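Local coordinates for protein putative HTH-type transcriptional regulator PF0864 (Pyrococcus furiosus, PDB 2IA0) that probably regulates transcription as an AsnC-family member, binding specific DNA sequences through a predicted winged helix-turn-helix, at residues A[16-21]-A[39-44]; A[75-80]-A[163-168]; A[94-99]-A[142-147]; A[108-113]-A[134-139]. All coordinates share one frame; numbering follows the deposited sequence.

Interaction 1: A[16-21]-A[39-44]; sequences DDLDRN and EQLKKP
Asp16 OD1 is gripped twice, by Asp19 N at 3.2 Å and by a salt bridge from Arg51 NH1, and so helps to fix the start of the helix whose Leu18 and Asn21 reach Leu41 and Lys43. The N-H of Asp19 meets that oxygen from above the carboxylate plane, 47° out of it. A weak return bond, from Asp16 N to Asp19 OD1 at 3.4 Å, completes a capping box, while Asp19 OD2 also pairs with Arg51.

Across the contact the evidence is purely apolar. With CG anti to the backbone N (chi1 178°), Leu18 brings both methyls into contact with Leu41 and Lys43. Its CD1 lies 3.8 Å from Leu41 CD1, the two side chains crossing at a slant. Its CD2 comes within 3.5 Å of Lys43 CG, and the lysine chain, kinked at its second torsion (chi2 55°), runs alongside the leucine but the other way.

The pairing belongs to the winged helix-turn-helix domain: helix 17-26 packs on the end of helix 34-41, the first helix of the predicted DNA-binding motif, just before helix 45-57 begins. Lys42, with positive phi, leaves the helical path, consistent with Lys43 coming round beside Leu18. Replacing Leu18 by an alanine would probably open a gap beside Leu41 CD1 and Lys43 CG and cost the lysine chain one of its apolar neighbours.

Leu18 and Lys43 also touch Ile48 of helix 45-57. Farther along helix 17-26, Asn21 contributes its CB, 3.6 Å from Leu41 CD2, and Leu41 continues onto Ile22 and Leu25.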
loop_
_atom_site.group_PDB
_atom_site.type_symbol
_atom_site.label_atom_id
_atom_site.label_comp_id
_atom_site.label_asym_id
_atom_site.label_seq_id
_atom_site.Cartn_x
_atom_site.Cartn_y
_atom_site.Cartn_z
ATOM N N ASP A 16 -1.332 -17.058 18.694
ATOM C CA ASP A 16 -2.560 -17.811 18.932
ATOM C C ASP A 16 -3.778 -17.024 18.442
ATOM O O ASP A 16 -3.621 -15.913 17.908
ATOM C CB ASP A 16 -2.666 -18.242 20.406
ATOM C CG ASP A 16 -2.950 -17.089 21.340
ATOM O OD1 ASP A 16 -2.541 -15.957 21.038
ATOM O OD2 ASP A 16 -3.576 -17.314 22.397
ATOM N N ASP A 17 -4.974 -17.595 18.603
ATOM C CA ASP A 17 -6.193 -16.945 18.140
ATOM C C ASP A 17 -6.445 -15.563 18.760
ATOM O O ASP A 17 -6.905 -14.646 18.068
ATOM C CB ASP A 17 -7.409 -17.871 18.290
ATOM C CG ASP A 17 -7.378 -19.047 17.307
ATOM O OD1 ASP A 17 -6.608 -18.997 16.317
ATOM O OD2 ASP A 17 -8.115 -20.037 17.520
ATOM N N LEU A 18 -6.133 -15.403 20.043
ATOM C CA LEU A 18 -6.302 -14.105 20.715
ATOM C C LEU A 18 -5.349 -13.042 20.157
ATOM O O LEU A 18 -5.743 -11.909 19.965
ATOM C CB LEU A 18 -6.143 -14.229 22.248
ATOM C CG LEU A 18 -6.249 -12.947 23.078
ATOM C CD1 LEU A 18 -7.529 -12.096 22.717
ATOM C CD2 LEU A 18 -6.211 -13.316 24.571
ATOM N N ASP A 19 -4.100 -13.410 19.902
ATOM C CA ASP A 19 -3.175 -12.516 19.206
ATOM C C ASP A 19 -3.747 -12.008 17.888
ATOM O O ASP A 19 -3.770 -10.798 17.668
ATOM C CB ASP A 19 -1.826 -13.197 18.978
ATOM C CG ASP A 19 -0.999 -13.275 20.255
ATOM O OD1 ASP A 19 -0.294 -14.293 20.450
ATOM O OD2 ASP A 19 -1.082 -12.328 21.087
ATOM N N ARG A 20 -4.221 -12.937 17.045
ATOM C CA ARG A 20 -4.778 -12.632 15.724
ATOM C C ARG A 20 -6.024 -11.782 15.822
ATOM O O ARG A 20 -6.184 -10.817 15.062
ATOM C CB ARG A 20 -5.108 -13.919 14.942
ATOM C CG ARG A 20 -3.890 -14.720 14.498
ATOM C CD ARG A 20 -4.298 -16.040 13.810
ATOM N NE ARG A 20 -3.267 -17.081 13.965
ATOM C CZ ARG A 20 -3.373 -18.132 14.793
ATOM N NH1 ARG A 20 -4.464 -18.313 15.529
ATOM N NH2 ARG A 20 -2.392 -19.029 14.878
ATOM N N ASN A 21 -6.904 -12.143 16.759
ATOM C CA ASN A 21 -8.125 -11.405 16.978
ATOM C C ASN A 21 -7.894 -9.956 17.376
ATOM O O ASN A 21 -8.578 -9.090 16.856
ATOM C CB ASN A 21 -9.018 -12.108 17.990
ATOM C CG ASN A 21 -9.883 -13.174 17.361
ATOM O OD1 ASN A 21 -10.274 -13.056 16.210
ATOM N ND2 ASN A 21 -10.191 -14.225 18.123
ATOM N N GLU A 39 -13.748 -5.997 26.372
ATOM C CA GLU A 39 -15.192 -6.157 26.238
ATOM C C GLU A 39 -15.552 -6.889 24.942
ATOM O O GLU A 39 -16.299 -7.853 24.972
ATOM C CB GLU A 39 -15.842 -4.770 26.370
ATOM C CG GLU A 39 -17.120 -4.503 25.638
ATOM C CD GLU A 39 -17.477 -3.014 25.674
ATOM O OE1 GLU A 39 -16.765 -2.183 25.054
ATOM O OE2 GLU A 39 -18.478 -2.669 26.324
ATOM N N GLN A 40 -14.965 -6.478 23.816
ATOM C CA GLN A 40 -15.237 -7.121 22.515
ATOM C C GLN A 40 -14.709 -8.551 22.385
ATOM O O GLN A 40 -15.283 -9.371 21.670
ATOM C CB GLN A 40 -14.757 -6.244 21.353
ATOM C CG GLN A 40 -15.561 -4.935 21.219
ATOM C CD GLN A 40 -15.110 -4.092 20.045
ATOM O OE1 GLN A 40 -14.588 -4.616 19.080
ATOM N NE2 GLN A 40 -15.304 -2.776 20.128
ATOM N N LEU A 41 -13.631 -8.851 23.097
ATOM C CA LEU A 41 -12.951 -10.136 22.984
ATOM C C LEU A 41 -13.277 -11.061 24.145
ATOM O O LEU A 41 -13.129 -12.271 24.017
ATOM C CB LEU A 41 -11.415 -9.954 22.801
ATOM C CG LEU A 41 -10.938 -9.396 21.434
ATOM C CD1 LEU A 41 -9.470 -9.069 21.436
ATOM C CD2 LEU A 41 -11.249 -10.333 20.263
ATOM N N LYS A 42 -13.733 -10.482 25.262
ATOM C CA LYS A 42 -14.149 -11.223 26.460
ATOM C C LYS A 42 -12.958 -11.862 27.151
ATOM O O LYS A 42 -12.962 -13.055 27.441
ATOM C CB LYS A 42 -15.232 -12.263 26.136
ATOM C CG LYS A 42 -16.440 -11.705 25.377
ATOM C CD LYS A 42 -17.458 -12.794 25.114
ATOM C CE LYS A 42 -18.745 -12.224 24.480
ATOM N NZ LYS A 42 -19.633 -13.323 23.991
ATOM N N LYS A 43 -11.951 -11.028 27.405
ATOM C CA LYS A 43 -10.669 -11.387 27.994
ATOM C C LYS A 43 -10.344 -10.322 29.032
ATOM O O LYS A 43 -10.731 -9.168 28.846
ATOM C CB LYS A 43 -9.587 -11.369 26.906
ATOM C CG LYS A 43 -9.093 -12.734 26.468
ATOM C CD LYS A 43 -10.219 -13.613 26.013
ATOM C CE LYS A 43 -9.760 -15.021 25.752
ATOM N NZ LYS A 43 -10.845 -15.673 24.986
ATOM N N PRO A 44 -9.650 -10.686 30.133
ATOM C CA PRO A 44 -9.357 -9.645 31.107
ATOM C C PRO A 44 -8.493 -8.541 30.493
ATOM O O PRO A 44 -7.641 -8.821 29.629
ATOM C CB PRO A 44 -8.579 -10.387 32.197
ATOM C CG PRO A 44 -8.877 -11.785 32.008
ATOM C CD PRO A 44 -9.104 -11.989 30.552
#

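Interaction 2: A[75-80]-A[163-168]; sequences KHLALI and DLTGFL
Leu77 and Leu164 approach each other at a slant and meet through one methyl each, CD2 to CD2 at 4.2 Å. In Leu164 a chi1 of 159° sets CG opposite the backbone N, which carries the branch from the first turn of helix 164-168 across to the strand. The other Leu77 methyl, CD1, turns to the next helical residue and stops 4.3 Å from Thr165 OG1. That hydroxyl is buried by the contact and has no hydrogen-bonding partner in the model, the nearest Leu77 atom being a methyl that cannot bond to it. The backbones keep their distance, 8.6 Å between Leu77 CA and Thr165 CA, and just 85 Å² is buried in all: a light touch between residues already enclosed by others.

Strand 76-84 runs between 120-127 and 147-154 in the antiparallel sheet of the dimeric alpha+beta barrel domain, entering it through a classic beta bulge in which Lys75 and His76 both face Lys127. Leu77 and Leu164 share Leu124 of strand 120-127 as a neighbour. On the dimer side of helix 164-168, Leu164 packs on Leu164 of the second subunit and the Phe167 ring stacks with Phe167 of that subunit.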
loop_
_atom_site.group_PDB
_atom_site.type_symbol
_atom_site.label_atom_id
_atom_site.label_comp_id
_atom_site.label_asym_id
_atom_site.label_seq_id
_atom_site.Cartn_x
_atom_site.Cartn_y
_atom_site.Cartn_z
ATOM N N LYS A 75 -6.358 11.609 -7.292
ATOM C CA LYS A 75 -7.591 11.146 -7.932
ATOM C C LYS A 75 -7.334 10.141 -9.059
ATOM O O LYS A 75 -8.224 9.368 -9.428
ATOM C CB LYS A 75 -8.397 12.331 -8.469
ATOM C CG LYS A 75 -8.767 13.390 -7.426
ATOM C CD LYS A 75 -9.601 14.498 -8.084
ATOM C CE LYS A 75 -8.709 15.473 -8.899
ATOM N NZ LYS A 75 -9.295 15.925 -10.235
ATOM N N HIS A 76 -6.121 10.176 -9.615
ATOM C CA HIS A 76 -5.738 9.363 -10.762
ATOM C C HIS A 76 -4.400 8.739 -10.487
ATOM O O HIS A 76 -3.421 9.422 -10.207
ATOM C CB HIS A 76 -5.737 10.180 -12.064
ATOM C CG HIS A 76 -7.118 10.579 -12.484
ATOM N ND1 HIS A 76 -7.485 11.889 -12.710
ATOM C CD2 HIS A 76 -8.250 9.843 -12.619
ATOM C CE1 HIS A 76 -8.771 11.937 -13.009
ATOM N NE2 HIS A 76 -9.259 10.710 -12.957
ATOM N N LEU A 77 -4.400 7.418 -10.545
ATOM C CA LEU A 77 -3.259 6.615 -10.202
ATOM C C LEU A 77 -2.853 5.794 -11.445
ATOM O O LEU A 77 -3.691 5.489 -12.317
ATOM C CB LEU A 77 -3.645 5.739 -9.016
ATOM C CG LEU A 77 -2.648 5.377 -7.915
ATOM C CD1 LEU A 77 -2.281 6.572 -7.072
ATOM C CD2 LEU A 77 -3.250 4.296 -7.050
ATOM N N ALA A 78 -1.558 5.507 -11.561
ATOM C CA ALA A 78 -1.040 4.670 -12.645
ATOM C C ALA A 78 0.107 3.823 -12.123
ATOM O O ALA A 78 0.896 4.258 -11.264
ATOM C CB ALA A 78 -0.587 5.507 -13.823
ATOM N N LEU A 79 0.160 2.587 -12.591
ATOM C CA LEU A 79 1.302 1.742 -12.335
ATOM C C LEU A 79 2.231 1.810 -13.566
ATOM O O LEU A 79 1.782 1.788 -14.700
ATOM C CB LEU A 79 0.824 0.323 -12.062
ATOM C CG LEU A 79 1.836 -0.811 -12.140
ATOM C CD1 LEU A 79 2.677 -0.821 -10.843
ATOM C CD2 LEU A 79 1.077 -2.112 -12.332
ATOM N N ILE A 80 3.529 1.929 -13.323
ATOM C CA ILE A 80 4.523 2.087 -14.395
ATOM C C ILE A 80 5.528 0.958 -14.322
ATOM O O ILE A 80 6.047 0.673 -13.262
ATOM C CB ILE A 80 5.257 3.431 -14.242
ATOM C CG1 ILE A 80 4.222 4.562 -14.132
ATOM C CG2 ILE A 80 6.244 3.660 -15.418
ATOM C CD1 ILE A 80 4.805 5.906 -14.106
ATOM N N ASP A 163 -7.947 1.393 0.384
ATOM C CA ASP A 163 -7.299 2.318 1.298
ATOM C C ASP A 163 -5.772 2.460 1.157
ATOM O O ASP A 163 -5.192 3.285 1.850
ATOM C CB ASP A 163 -7.753 2.057 2.736
ATOM C CG ASP A 163 -9.244 2.234 2.897
ATOM O OD1 ASP A 163 -9.808 3.222 2.334
ATOM O OD2 ASP A 163 -9.865 1.377 3.561
ATOM N N LEU A 164 -5.147 1.693 0.253
ATOM C CA LEU A 164 -3.713 1.872 -0.153
ATOM C C LEU A 164 -3.345 3.314 -0.479
ATOM O O LEU A 164 -2.307 3.807 -0.043
ATOM C CB LEU A 164 -3.344 0.965 -1.362
ATOM C CG LEU A 164 -2.138 1.218 -2.321
ATOM C CD1 LEU A 164 -1.508 -0.088 -2.817
ATOM C CD2 LEU A 164 -2.455 2.136 -3.573
ATOM N N THR A 165 -4.192 3.992 -1.249
ATOM C CA THR A 165 -3.870 5.348 -1.700
ATOM C C THR A 165 -4.054 6.438 -0.616
ATOM O O THR A 165 -3.333 7.438 -0.611
ATOM C CB THR A 165 -4.535 5.691 -3.071
ATOM O OG1 THR A 165 -4.378 7.093 -3.371
ATOM C CG2 THR A 165 -6.003 5.295 -3.067
ATOM N N GLY A 166 -4.981 6.216 0.315
ATOM C CA GLY A 166 -5.029 6.985 1.552
ATOM C C GLY A 166 -3.857 6.705 2.487
ATOM O O GLY A 166 -3.395 7.583 3.203
ATOM N N PHE A 167 -3.383 5.474 2.510
ATOM C CA PHE A 167 -2.180 5.160 3.267
ATOM C C PHE A 167 -0.878 5.812 2.702
ATOM O O PHE A 167 -0.085 6.382 3.456
ATOM C CB PHE A 167 -2.035 3.634 3.424
ATOM C CG PHE A 167 -0.753 3.222 4.079
ATOM C CD1 PHE A 167 -0.518 3.517 5.430
ATOM C CD2 PHE A 167 0.245 2.573 3.339
ATOM C CE1 PHE A 167 0.700 3.162 6.040
ATOM C CE2 PHE A 167 1.446 2.213 3.927
ATOM C CZ PHE A 167 1.678 2.510 5.288
ATOM N N LEU A 168 -0.670 5.721 1.383
ATOM C CA LEU A 168 0.557 6.183 0.733
ATOM C C LEU A 168 0.539 7.678 0.399
ATOM O O LEU A 168 1.602 8.267 0.122
ATOM C CB LEU A 168 0.817 5.373 -0.561
ATOM C CG LEU A 168 1.095 3.876 -0.443
ATOM C CD1 LEU A 168 1.177 3.193 -1.813
ATOM C CD2 LEU A 168 2.349 3.604 0.368
#

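Interaction 3: A[94-99]-A[142-147]; sequences ERYISY and TSIPNL
Tyr96, on helix 91-105, reaches across to Ile144, Pro145 and Asn146 in the loop leading into strand 147-154. The strand and helix order, beta-alpha-beta-beta-alpha-beta with an antiparallel sheet, is that of a ferredoxin-like half of a dimeric alpha+beta barrel, and the contact ties its first helix to the loop before its fourth strand.

The polar part is a single hydrogen bond, from Tyr96 OH to Pro145 O, 2.7 Å long. The C=O...O angle of 134° places the donor well to one side of the C=O direction, and the donor is tilted 35° from the carbonyl plane. Seen from the tyrosine, Pro145 O lies at the ring's edge, near its plane. The chi1 of -170° swings the ring away from the backbone N and brings the hydroxyl to the loop.

Van der Waals contacts gather round the tyrosine's own oxygen: Tyr96 OH lies 3.7 Å from Pro145 CD and 3.9 Å from Ile144 CG2. A phenylalanine in place of Tyr96 would probably leave Pro145 O without this donor and weaken the link between helix and loop.

Neighbouring strand 76-84 backs both partners, Tyr96 touching Val84 and Ile144 touching Leu82; Asn146 is joined to Gly85 by backbone hydrogen bonding. Within the helix, Tyr96 CE1 meets the Tyr99 ring at its edge, in the plane of that ring.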
loop_
_atom_site.group_PDB
_atom_site.type_symbol
_atom_site.label_atom_id
_atom_site.label_comp_id
_atom_site.label_asym_id
_atom_site.label_seq_id
_atom_site.Cartn_x
_atom_site.Cartn_y
_atom_site.Cartn_z
ATOM N N GLU A 94 22.881 -2.956 -11.696
ATOM C CA GLU A 94 22.485 -2.762 -10.304
ATOM C C GLU A 94 22.559 -1.285 -9.906
ATOM O O GLU A 94 21.624 -0.769 -9.294
ATOM C CB GLU A 94 23.338 -3.638 -9.377
ATOM C CG GLU A 94 23.040 -3.501 -7.890
ATOM C CD GLU A 94 24.323 -3.580 -7.037
ATOM O OE1 GLU A 94 25.052 -4.608 -7.133
ATOM O OE2 GLU A 94 24.607 -2.612 -6.280
ATOM N N ARG A 95 23.646 -0.602 -10.280
ATOM C CA ARG A 95 23.854 0.803 -9.893
ATOM C C ARG A 95 22.977 1.801 -10.639
ATOM O O ARG A 95 22.631 2.857 -10.091
ATOM C CB ARG A 95 25.320 1.202 -10.061
ATOM C CG ARG A 95 26.178 1.003 -8.839
ATOM C CD ARG A 95 27.614 1.349 -9.186
ATOM N NE ARG A 95 28.399 0.138 -9.143
ATOM C CZ ARG A 95 29.390 -0.192 -9.950
ATOM N NH1 ARG A 95 29.778 0.591 -10.939
ATOM N NH2 ARG A 95 29.987 -1.353 -9.748
ATOM N N TYR A 96 22.659 1.467 -11.887
ATOM C CA TYR A 96 21.814 2.275 -12.757
ATOM C C TYR A 96 20.363 2.265 -12.292
ATOM O O TYR A 96 19.736 3.306 -12.201
ATOM C CB TYR A 96 21.905 1.796 -14.212
ATOM C CG TYR A 96 21.244 2.754 -15.176
ATOM C CD1 TYR A 96 21.695 4.070 -15.282
ATOM C CD2 TYR A 96 20.161 2.356 -15.975
ATOM C CE1 TYR A 96 21.099 4.966 -16.149
ATOM C CE2 TYR A 96 19.548 3.264 -16.870
ATOM C CZ TYR A 96 20.031 4.558 -16.937
ATOM O OH TYR A 96 19.468 5.470 -17.772
ATOM N N ILE A 97 19.856 1.081 -11.969
ATOM C CA ILE A 97 18.553 0.941 -11.354
ATOM C C ILE A 97 18.421 1.689 -10.022
ATOM O O ILE A 97 17.366 2.303 -9.782
ATOM C CB ILE A 97 18.168 -0.560 -11.218
ATOM C CG1 ILE A 97 17.813 -1.121 -12.594
ATOM C CG2 ILE A 97 17.015 -0.769 -10.237
ATOM C CD1 ILE A 97 17.862 -2.606 -12.645
ATOM N N SER A 98 19.459 1.620 -9.158
ATOM C CA SER A 98 19.502 2.428 -7.910
ATOM C C SER A 98 19.344 3.912 -8.187
ATOM O O SER A 98 18.577 4.587 -7.514
ATOM C CB SER A 98 20.790 2.208 -7.109
ATOM O OG SER A 98 20.843 0.900 -6.551
ATOM N N TYR A 99 20.057 4.405 -9.200
ATOM C CA TYR A 99 19.966 5.799 -9.636
ATOM C C TYR A 99 18.557 6.188 -10.086
ATOM O O TYR A 99 18.044 7.228 -9.698
ATOM C CB TYR A 99 20.987 6.054 -10.755
ATOM C CG TYR A 99 20.788 7.322 -11.540
ATOM C CD1 TYR A 99 20.752 8.558 -10.908
ATOM C CD2 TYR A 99 20.659 7.291 -12.926
ATOM C CE1 TYR A 99 20.579 9.742 -11.628
ATOM C CE2 TYR A 99 20.480 8.474 -13.667
ATOM C CZ TYR A 99 20.444 9.696 -13.006
ATOM O OH TYR A 99 20.283 10.884 -13.717
ATOM N N THR A 142 9.987 9.124 -20.060
ATOM C CA THR A 142 10.433 8.933 -21.451
ATOM C C THR A 142 11.760 9.642 -21.721
ATOM O O THR A 142 12.408 9.410 -22.757
ATOM C CB THR A 142 9.371 9.364 -22.483
ATOM O OG1 THR A 142 9.007 10.730 -22.257
ATOM C CG2 THR A 142 8.131 8.469 -22.398
ATOM N N SER A 143 12.149 10.487 -20.764
ATOM C CA SER A 143 13.470 11.095 -20.683
ATOM C C SER A 143 14.569 10.171 -20.107
ATOM O O SER A 143 15.755 10.490 -20.209
ATOM C CB SER A 143 13.378 12.331 -19.799
ATOM O OG SER A 143 12.987 11.964 -18.486
ATOM N N ILE A 144 14.190 9.059 -19.472
ATOM C CA ILE A 144 15.183 8.109 -18.964
ATOM C C ILE A 144 15.840 7.335 -20.125
ATOM O O ILE A 144 15.143 6.606 -20.849
ATOM C CB ILE A 144 14.580 7.111 -17.928
ATOM C CG1 ILE A 144 14.030 7.837 -16.700
ATOM C CG2 ILE A 144 15.608 6.047 -17.503
ATOM C CD1 ILE A 144 12.940 7.023 -15.982
ATOM N N PRO A 145 17.177 7.488 -20.308
ATOM C CA PRO A 145 17.904 6.772 -21.371
ATOM C C PRO A 145 18.079 5.277 -21.106
ATOM O O PRO A 145 18.092 4.839 -19.952
ATOM C CB PRO A 145 19.291 7.463 -21.406
ATOM C CG PRO A 145 19.162 8.691 -20.567
ATOM C CD PRO A 145 18.086 8.362 -19.545
ATOM N N ASN A 146 18.208 4.512 -22.184
ATOM C CA ASN A 146 18.532 3.087 -22.120
ATOM C C ASN A 146 17.407 2.199 -21.573
ATOM O O ASN A 146 17.657 1.152 -20.964
ATOM C CB ASN A 146 19.866 2.862 -21.384
ATOM C CG ASN A 146 21.062 3.394 -22.164
ATOM O OD1 ASN A 146 21.071 3.398 -23.397
ATOM N ND2 ASN A 146 22.073 3.841 -21.448
ATOM N N LEU A 147 16.165 2.617 -21.813
ATOM C CA LEU A 147 15.022 1.797 -21.452
ATOM C C LEU A 147 14.569 0.972 -22.648
ATOM O O LEU A 147 14.337 1.503 -23.722
ATOM C CB LEU A 147 13.875 2.646 -20.893
ATOM C CG LEU A 147 14.065 3.338 -19.539
ATOM C CD1 LEU A 147 12.758 3.911 -19.065
ATOM C CD2 LEU A 147 14.635 2.427 -18.480
#

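Interaction 4: A[108-113]-A[134-139]; sequences PGVLFV and VKFIEE
Val110 and Phe136 join strand 110-116 to helix 132-140, the second helix of the ferredoxin-like half of this alpha+beta barrel. The first shell is one methyl against one ring: Val110 CG2 lies 3.7 Å from Phe136 CZ and 4.1 Å from Phe136 CE1. It comes to the ring obliquely, and the valine and phenylalanine side chains run roughly perpendicular to one another. Pro108 O adds a second, looser approach, also oblique, 4.2 Å from Phe136 CE1. Only 86 Å² is buried between the segments, consistent with a ring that touches this strand at its far end.

Torsions explain the placement: the first torsion of Phe136, chi1 175°, holds CG on the far side from the backbone N, placing the ring between the helix and the sheet. Between Pro108 and Val110, Gly109 takes phi 94°, where a side chain would run into the carbonyl oxygen of Pro108.

The Phe136 side chain also touches Val125 and Lys127 of strand 120-127, and Leu107 and Ile141. The other subunit reaches the strand too, Lys160 NZ of that chain bonding to Val110 O. Pro108 O also accepts a hydrogen bond from Lys127 NZ.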
loop_
_atom_site.group_PDB
_atom_site.type_symbol
_atom_site.label_atom_id
_atom_site.label_comp_id
_atom_site.label_asym_id
_atom_site.label_seq_id
_atom_site.Cartn_x
_atom_site.Cartn_y
_atom_site.Cartn_z
ATOM N N PRO A 108 7.460 14.276 -6.414
ATOM C CA PRO A 108 6.077 14.453 -5.945
ATOM C C PRO A 108 5.114 13.535 -6.685
ATOM O O PRO A 108 5.164 13.436 -7.928
ATOM C CB PRO A 108 5.769 15.909 -6.312
ATOM C CG PRO A 108 7.126 16.574 -6.367
ATOM C CD PRO A 108 8.027 15.534 -6.940
ATOM N N GLY A 109 4.254 12.856 -5.938
ATOM C CA GLY A 109 3.302 11.941 -6.559
ATOM C C GLY A 109 3.745 10.493 -6.626
ATOM O O GLY A 109 2.934 9.608 -6.815
ATOM N N VAL A 110 5.029 10.243 -6.453
ATOM C CA VAL A 110 5.548 8.882 -6.534
ATOM C C VAL A 110 5.311 8.141 -5.206
ATOM O O VAL A 110 5.853 8.514 -4.168
ATOM C CB VAL A 110 7.028 8.871 -6.972
ATOM C CG1 VAL A 110 7.619 7.492 -6.816
ATOM C CG2 VAL A 110 7.135 9.353 -8.410
ATOM N N LEU A 111 4.510 7.076 -5.277
ATOM C CA LEU A 111 3.878 6.499 -4.087
ATOM C C LEU A 111 4.735 5.488 -3.310
ATOM O O LEU A 111 4.516 5.318 -2.125
ATOM C CB LEU A 111 2.391 6.167 -4.303
ATOM C CG LEU A 111 1.350 7.231 -3.881
ATOM C CD1 LEU A 111 1.863 8.669 -3.627
ATOM C CD2 LEU A 111 0.248 7.236 -4.866
ATOM N N PHE A 112 5.717 4.811 -3.884
ATOM C CA PHE A 112 5.775 3.476 -4.486
ATOM C C PHE A 112 6.745 3.212 -5.605
ATOM O O PHE A 112 6.451 3.450 -6.764
ATOM C CB PHE A 112 4.560 2.525 -4.441
ATOM C CG PHE A 112 4.982 1.060 -4.356
ATOM C CD1 PHE A 112 5.199 0.455 -3.110
ATOM C CD2 PHE A 112 5.233 0.312 -5.525
ATOM C CE1 PHE A 112 5.615 -0.873 -3.022
ATOM C CE2 PHE A 112 5.640 -1.050 -5.464
ATOM C CZ PHE A 112 5.841 -1.641 -4.207
ATOM N N VAL A 113 7.915 2.707 -5.205
ATOM C CA VAL A 113 8.995 2.307 -6.130
ATOM C C VAL A 113 9.554 0.951 -5.702
ATOM O O VAL A 113 9.834 0.727 -4.513
ATOM C CB VAL A 113 10.134 3.382 -6.244
ATOM C CG1 VAL A 113 11.246 2.925 -7.200
ATOM C CG2 VAL A 113 9.562 4.776 -6.700
ATOM N N VAL A 134 0.347 12.364 -17.878
ATOM C CA VAL A 134 0.975 12.481 -19.191
ATOM C C VAL A 134 2.208 13.378 -19.103
ATOM O O VAL A 134 3.319 12.966 -19.420
ATOM C CB VAL A 134 -0.039 13.000 -20.233
ATOM C CG1 VAL A 134 0.666 13.555 -21.501
ATOM C CG2 VAL A 134 -1.040 11.891 -20.561
ATOM N N LYS A 135 1.987 14.594 -18.632
ATOM C CA LYS A 135 3.036 15.563 -18.340
ATOM C C LYS A 135 4.123 14.990 -17.416
ATOM O O LYS A 135 5.302 15.316 -17.584
ATOM C CB LYS A 135 2.394 16.814 -17.725
ATOM C CG LYS A 135 3.136 18.102 -17.974
ATOM C CD LYS A 135 2.816 19.143 -16.896
ATOM C CE LYS A 135 4.011 20.086 -16.727
ATOM N NZ LYS A 135 3.734 21.152 -15.724
ATOM N N PHE A 136 3.738 14.153 -16.444
ATOM C CA PHE A 136 4.715 13.480 -15.575
ATOM C C PHE A 136 5.568 12.466 -16.347
ATOM O O PHE A 136 6.778 12.430 -16.172
ATOM C CB PHE A 136 4.055 12.789 -14.371
ATOM C CG PHE A 136 5.020 11.985 -13.521
ATOM C CD1 PHE A 136 5.613 12.552 -12.388
ATOM C CD2 PHE A 136 5.346 10.674 -13.856
ATOM C CE1 PHE A 136 6.513 11.819 -11.587
ATOM C CE2 PHE A 136 6.252 9.939 -13.078
ATOM C CZ PHE A 136 6.832 10.515 -11.928
ATOM N N ILE A 137 4.927 11.618 -17.147
ATOM C CA ILE A 137 5.636 10.660 -18.001
ATOM C C ILE A 137 6.540 11.327 -19.058
ATOM O O ILE A 137 7.686 10.892 -19.239
ATOM C CB ILE A 137 4.662 9.591 -18.578
ATOM C CG1 ILE A 137 4.165 8.692 -17.422
ATOM C CG2 ILE A 137 5.323 8.751 -19.697
ATOM C CD1 ILE A 137 2.778 8.182 -17.603
ATOM N N GLU A 138 6.061 12.390 -19.714
ATOM C CA GLU A 138 6.919 13.161 -20.652
ATOM C C GLU A 138 8.245 13.538 -19.987
ATOM O O GLU A 138 9.327 13.367 -20.577
ATOM C CB GLU A 138 6.260 14.464 -21.194
ATOM C CG GLU A 138 4.780 14.407 -21.628
ATOM C CD GLU A 138 4.384 15.524 -22.648
ATOM O OE1 GLU A 138 4.693 15.387 -23.861
ATOM O OE2 GLU A 138 3.734 16.523 -22.251
ATOM N N GLU A 139 8.140 14.026 -18.747
ATOM C CA GLU A 139 9.231 14.705 -18.047
ATOM C C GLU A 139 10.182 13.815 -17.276
ATOM O O GLU A 139 11.388 14.080 -17.239
ATOM C CB GLU A 139 8.665 15.779 -17.116
ATOM C CG GLU A 139 8.532 17.117 -17.804
ATOM C CD GLU A 139 7.365 17.944 -17.314
ATOM O OE1 GLU A 139 7.160 18.020 -16.080
ATOM O OE2 GLU A 139 6.663 18.542 -18.179
#

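Overall arrangement
Interaction 1 stands apart in the predicted DNA-binding domain, its centre about 33 Å from that of interaction 2 and about 49 Å from that of interaction 3. The other three share the C-terminal domain and are nested along the chain: interaction 4 inside the loop closed by interaction 3, and both inside that closed by interaction 2. Interactions 2 and 4 touch directly, Leu77 CD1 lying 3.4 Å from Leu111 CD2. Interactions 3 and 4 join where helix 132-140 runs out, through a probable hydrogen bond from Thr142 N to Ile137 O. A bound gold ion lies about 8 Å from the Phe136 side chain and about 13 Å from that of Ile144.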